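Local coordinates for 33-36 kDa outer membrane protein (Acinetobacter baumannii, PDB 6GIE) that forms a beta-barrel channel in the bacterial outer membrane and probably lets small solutes pass, as porins do, at residues Glu26-Ser31 and Thr46-Tyr51; Val75-Asn80 and Tyr97-Glu102. All blocks are in the same frame, centred on the assembly; numbering follows the deposited sequence.

Contact 1: residues Glu26-Ser31 and Thr46-Tyr51; sequences EVQGQS and TAQGTY
Glu26-Ser31 and Thr46-Tyr51 run antiparallel, their axes 4.8 Å apart, with Glu26 facing Thr50, Gln28 facing Gln48 and Gln30 facing Thr46 in hydrogen-bonded pairs. Five of the six backbone bonds are well formed. The sixth, from Gln30 N to Thr46 O, is bent at the hydrogen (123°) and weak. Between these pairs, Val27 sits opposite Gly49 and Gly29 opposite Ala47. There Val27 CA, Gly29 CA and Ala47 CA each direct a C-H at a carbonyl of the partner strand (Gln48 O, Thr46 O and Gln28 O).

Among the paired residues the polar side chains lie on one face. Gln28 and Gln48 lie side by side and point the same way, their amide planes 27° apart. Gln28 OE1 is 3.5 Å from Gln48 NE2. Gln48 CG stands between its backbone N and carbonyl carbon (chi1 57°), Gln28 CG anti to its N; with both chains extended beyond CG, the amides come alongside. A water donates to Glu26 O at 3.1 Å and lies 2.7 Å from Thr50 OG1, which is also hydrogen-bonded to Ser76 OG on strand 74-83. The Glu26 carboxylate, through OE1, forms a salt bridge with Arg295.

The other face has Val27 and Ala47, while Gly29 and Gly49 put no side chain there. In this part of the barrel wall the paired residues are lopsided: amides, hydroxyls and a carboxylate on one face, consistent with the lumen side, and small apolar groups on the other.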
loop_
_atom_site.group_PDB
_atom_site.type_symbol
_atom_site.label_atom_id
_atom_site.label_comp_id
_atom_site.label_asym_id
_atom_site.label_seq_id
_atom_site.Cartn_x
_atom_site.Cartn_y
_atom_site.Cartn_z
ATOM N N GLU A 26 10.690 6.417 -6.995
ATOM C CA GLU A 26 9.345 6.317 -7.517
ATOM C C GLU A 26 8.602 7.511 -6.985
ATOM O O GLU A 26 8.694 7.811 -5.790
ATOM C CB GLU A 26 8.664 5.031 -7.061
ATOM C CG GLU A 26 7.175 5.012 -7.368
ATOM C CD GLU A 26 6.492 3.690 -6.992
ATOM O OE1 GLU A 26 6.829 2.642 -7.643
ATOM O OE2 GLU A 26 5.567 3.765 -6.104
ATOM N N VAL A 27 7.926 8.233 -7.857
ATOM C CA VAL A 27 7.036 9.269 -7.375
ATOM C C VAL A 27 5.654 8.938 -7.803
ATOM O O VAL A 27 5.443 8.363 -8.874
ATOM C CB VAL A 27 7.448 10.716 -7.784
ATOM C CG1 VAL A 27 8.747 11.051 -7.114
ATOM C CG2 VAL A 27 7.599 10.844 -9.264
ATOM N N GLN A 28 4.711 9.310 -6.954
ATOM C CA GLN A 28 3.357 8.940 -7.173
ATOM C C GLN A 28 2.459 10.057 -6.756
ATOM O O GLN A 28 2.707 10.701 -5.723
ATOM C CB GLN A 28 2.990 7.664 -6.396
ATOM C CG GLN A 28 1.737 7.006 -6.950
ATOM C CD GLN A 28 1.125 6.005 -6.003
ATOM O OE1 GLN A 28 1.828 5.368 -5.206
ATOM N NE2 GLN A 28 -0.204 5.875 -6.066
ATOM N N GLY A 29 1.442 10.291 -7.587
ATOM C CA GLY A 29 0.378 11.264 -7.346
ATOM C C GLY A 29 -1.016 10.654 -7.457
ATOM O O GLY A 29 -1.219 9.654 -8.146
ATOM N N GLN A 30 -1.968 11.276 -6.773
ATOM C CA GLN A 30 -3.301 10.747 -6.657
ATOM C C GLN A 30 -4.275 11.814 -6.249
ATOM O O GLN A 30 -3.981 12.598 -5.359
ATOM C CB GLN A 30 -3.314 9.668 -5.626
ATOM C CG GLN A 30 -4.663 9.043 -5.525
ATOM C CD GLN A 30 -4.827 8.181 -4.309
ATOM O OE1 GLN A 30 -3.892 7.975 -3.521
ATOM N NE2 GLN A 30 -6.033 7.678 -4.138
ATOM N N SER A 31 -5.400 11.889 -6.964
ATOM C CA SER A 31 -6.492 12.774 -6.660
ATOM C C SER A 31 -7.756 11.968 -6.481
ATOM O O SER A 31 -7.957 10.939 -7.194
ATOM C CB SER A 31 -6.774 13.688 -7.842
ATOM O OG SER A 31 -5.908 14.768 -7.853
ATOM N N THR A 46 -2.756 13.340 -2.849
ATOM C CA THR A 46 -1.597 12.703 -2.231
ATOM C C THR A 46 -0.474 12.653 -3.250
ATOM O O THR A 46 -0.688 12.265 -4.400
ATOM C CB THR A 46 -1.885 11.302 -1.772
ATOM O OG1 THR A 46 -3.016 11.340 -0.934
ATOM C CG2 THR A 46 -0.695 10.708 -0.955
ATOM N N ALA A 47 0.689 13.135 -2.821
ATOM C CA ALA A 47 1.954 13.021 -3.512
ATOM C C ALA A 47 2.893 12.276 -2.523
ATOM O O ALA A 47 2.854 12.527 -1.316
ATOM C CB ALA A 47 2.487 14.403 -3.833
ATOM N N GLN A 48 3.693 11.349 -3.035
ATOM C CA GLN A 48 4.674 10.664 -2.245
ATOM C C GLN A 48 5.872 10.326 -3.053
ATOM O O GLN A 48 5.810 10.122 -4.278
ATOM C CB GLN A 48 4.147 9.396 -1.474
ATOM C CG GLN A 48 3.529 8.334 -2.270
ATOM C CD GLN A 48 2.966 7.120 -1.453
ATOM O OE1 GLN A 48 3.533 6.652 -0.463
ATOM N NE2 GLN A 48 1.891 6.569 -1.959
ATOM N N GLY A 49 6.986 10.291 -2.334
ATOM C CA GLY A 49 8.273 10.008 -2.947
ATOM C C GLY A 49 8.924 8.850 -2.244
ATOM O O GLY A 49 8.919 8.812 -1.046
ATOM N N THR A 50 9.491 7.924 -2.994
ATOM C CA THR A 50 10.236 6.847 -2.400
ATOM C C THR A 50 11.694 6.682 -2.912
ATOM O O THR A 50 11.978 6.696 -4.101
ATOM C CB THR A 50 9.416 5.524 -2.536
ATOM O OG1 THR A 50 8.115 5.781 -2.031
ATOM C CG2 THR A 50 10.037 4.433 -1.665
ATOM N N TYR A 51 12.598 6.509 -1.981
ATOM C CA TYR A 51 13.984 6.190 -2.310
ATOM C C TYR A 51 14.349 4.770 -1.838
ATOM O O TYR A 51 14.358 4.485 -0.670
ATOM C CB TYR A 51 14.908 7.196 -1.647
ATOM C CG TYR A 51 16.370 6.835 -1.829
ATOM C CD1 TYR A 51 16.927 6.831 -3.079
ATOM C CD2 TYR A 51 17.185 6.498 -0.749
ATOM C CE1 TYR A 51 18.247 6.491 -3.278
ATOM C CE2 TYR A 51 18.522 6.170 -0.953
ATOM C CZ TYR A 51 19.029 6.158 -2.235
ATOM O OH TYR A 51 20.341 5.853 -2.519
HETATM O O HOH W 1 6.464 6.604 -3.944
#

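Contact 2: residues Val75-Asn80 and Tyr97-Glu102; sequences VSVAYN and YGVKGE
Tyr79 and Tyr97 face each other as a non-hydrogen-bonded antiparallel pair, and their side chains lie side by side, pointing the same way. The ring planes are 29° apart and slid against each other, so overlap is slight and the centroids are 5.0 Å apart. Tyr79 CD1 lies over one face of the Tyr97 ring, toward its rim, and is 3.5 Å from Tyr97 CE2. Tyr79 CE1 is close to CZ and OH of the same ring. Tyr79 CG is anti to its backbone N (chi1 169°), whereas Tyr97 CG lies beside its own N (chi1 -57°). With CG placed differently on the two strands, both rings nevertheless lead the same way, and Tyr79 CD1 comes over the Tyr97 face.

Further along the same face, three valines meet by their methyl groups. Val99 CG2 is the shared partner, 4.0 Å from Val77 CG1 and 4.1 Å from Val75 CG2. In both pairs the side chains cross obliquely. Val75 CG2 also comes within 3.1 Å of Lys100 O, a close approach to a carbonyl already bonded by Ser76 N.

On the opposite face, Ser76 and Lys100 meet through their CB atoms, 4.1 Å apart. The extended lysine chain then leads away, while Ser76 OG bonds to Thr50 and to the carbonyl of Gly49 on strand 43-52. Four backbone hydrogen bonds join Ser76 to Lys100 and Ala78 to Gly98, one in each direction per pair.

This second hairpin also belongs to the barrel wall. Its valines and tyrosine rings form a largely apolar surface, aromatic at one end, consistent with a lipid-facing exterior. Serine and lysine on the reverse suit a polar interior.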
loop_
_atom_site.group_PDB
_atom_site.type_symbol
_atom_site.label_atom_id
_atom_site.label_comp_id
_atom_site.label_asym_id
_atom_site.label_seq_id
_atom_site.Cartn_x
_atom_site.Cartn_y
_atom_site.Cartn_z
ATOM N N VAL A 75 13.087 4.522 2.239
ATOM C CA VAL A 75 12.401 5.511 2.979
ATOM C C VAL A 75 11.552 6.264 1.998
ATOM O O VAL A 75 11.917 6.414 0.809
ATOM C CB VAL A 75 13.374 6.515 3.624
ATOM C CG1 VAL A 75 14.238 7.226 2.582
ATOM C CG2 VAL A 75 12.625 7.588 4.414
ATOM N N SER A 76 10.483 6.823 2.555
ATOM C CA SER A 76 9.425 7.389 1.833
ATOM C C SER A 76 8.947 8.635 2.528
ATOM O O SER A 76 8.978 8.699 3.742
ATOM C CB SER A 76 8.300 6.352 1.740
ATOM O OG SER A 76 7.589 6.678 0.604
ATOM N N VAL A 77 8.528 9.652 1.747
ATOM C CA VAL A 77 7.884 10.784 2.317
ATOM C C VAL A 77 6.566 11.018 1.593
ATOM O O VAL A 77 6.423 10.675 0.431
ATOM C CB VAL A 77 8.791 12.003 2.226
ATOM C CG1 VAL A 77 10.036 11.821 3.173
ATOM C CG2 VAL A 77 9.155 12.319 0.765
ATOM N N ALA A 78 5.588 11.609 2.268
ATOM C CA ALA A 78 4.313 11.852 1.639
ATOM C C ALA A 78 3.698 13.124 2.169
ATOM O O ALA A 78 4.008 13.561 3.260
ATOM C CB ALA A 78 3.339 10.620 1.831
ATOM N N TYR A 79 2.811 13.682 1.360
ATOM C CA TYR A 79 1.938 14.782 1.715
ATOM C C TYR A 79 0.481 14.480 1.269
ATOM O O TYR A 79 0.254 13.936 0.176
ATOM C CB TYR A 79 2.449 16.068 1.038
ATOM C CG TYR A 79 1.509 17.232 1.109
ATOM C CD1 TYR A 79 1.103 17.749 2.339
ATOM C CD2 TYR A 79 1.037 17.846 -0.061
ATOM C CE1 TYR A 79 0.262 18.852 2.405
ATOM C CE2 TYR A 79 0.185 18.930 -0.002
ATOM C CZ TYR A 79 -0.197 19.433 1.236
ATOM O OH TYR A 79 -1.035 20.521 1.309
ATOM N N ASN A 80 -0.485 14.833 2.122
ATOM C CA ASN A 80 -1.865 14.582 1.867
ATOM C C ASN A 80 -2.694 15.804 2.205
ATOM O O ASN A 80 -2.472 16.471 3.219
ATOM C CB ASN A 80 -2.390 13.404 2.688
ATOM C CG ASN A 80 -3.892 13.191 2.472
ATOM O OD1 ASN A 80 -4.737 13.631 3.276
ATOM N ND2 ASN A 80 -4.239 12.576 1.330
ATOM N N TYR A 97 1.605 15.387 6.601
ATOM C CA TYR A 97 2.976 15.127 6.162
ATOM C C TYR A 97 3.393 13.863 6.861
ATOM O O TYR A 97 3.089 13.666 8.006
ATOM C CB TYR A 97 3.922 16.248 6.576
ATOM C CG TYR A 97 3.487 17.591 6.069
ATOM C CD1 TYR A 97 2.567 18.377 6.793
ATOM C CD2 TYR A 97 3.970 18.098 4.855
ATOM C CE1 TYR A 97 2.150 19.613 6.311
ATOM C CE2 TYR A 97 3.538 19.328 4.360
ATOM C CZ TYR A 97 2.634 20.079 5.088
ATOM O OH TYR A 97 2.202 21.317 4.613
ATOM N N GLY A 98 4.057 12.993 6.149
ATOM C CA GLY A 98 4.434 11.729 6.697
ATOM C C GLY A 98 5.759 11.234 6.132
ATOM O O GLY A 98 6.168 11.590 4.998
ATOM N N VAL A 99 6.401 10.393 6.925
ATOM C CA VAL A 99 7.595 9.765 6.531
ATOM C C VAL A 99 7.471 8.345 7.025
ATOM O O VAL A 99 6.860 8.088 8.073
ATOM C CB VAL A 99 8.815 10.496 7.157
ATOM C CG1 VAL A 99 8.697 10.568 8.678
ATOM C CG2 VAL A 99 10.141 9.875 6.719
ATOM N N LYS A 100 8.089 7.442 6.254
ATOM C CA LYS A 100 8.015 6.008 6.423
ATOM C C LYS A 100 9.402 5.407 6.034
ATOM O O LYS A 100 10.078 5.898 5.114
ATOM C CB LYS A 100 6.900 5.405 5.498
ATOM C CG LYS A 100 6.725 3.894 5.701
ATOM C CD LYS A 100 5.345 3.288 5.337
ATOM C CE LYS A 100 5.292 1.816 5.765
ATOM N NZ LYS A 100 3.943 1.189 6.016
ATOM N N GLY A 101 9.806 4.331 6.721
ATOM C CA GLY A 101 10.922 3.498 6.290
ATOM C C GLY A 101 10.521 2.025 6.436
ATOM O O GLY A 101 9.707 1.703 7.276
ATOM N N GLU A 102 11.100 1.168 5.592
ATOM C CA GLU A 102 11.006 -0.249 5.658
ATOM C C GLU A 102 12.393 -0.835 5.537
ATOM O O GLU A 102 13.188 -0.404 4.669
ATOM C CB GLU A 102 10.259 -0.748 4.418
ATOM C CG GLU A 102 8.865 -0.225 4.302
ATOM C CD GLU A 102 8.059 -1.070 3.296
ATOM O OE1 GLU A 102 7.450 -2.158 3.677
ATOM O OE2 GLU A 102 8.087 -0.641 2.105
#

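How the contacts relate
Contacts 1 and 2 are successive antiparallel hairpins, both on the surface of the chain. Strands 43-52 and 74-83 are neighbours, so the four segments form a continuous part of the barrel wall. Bonds across the seam include a probable one from Gly49 N to Val77 O (2.8 Å) and one between Thr46 OG1 and Asn80 ND2. The Thr50 hydroxyl, through Ser76, also links the two contacts. Their side-chain chemistry differs. Beyond the backbone ladder, the side chains that come together in contact 1 are polar. In contact 2 they are mainly apolar and aromatic, on the other face of the wall, and serine is its one buried residue.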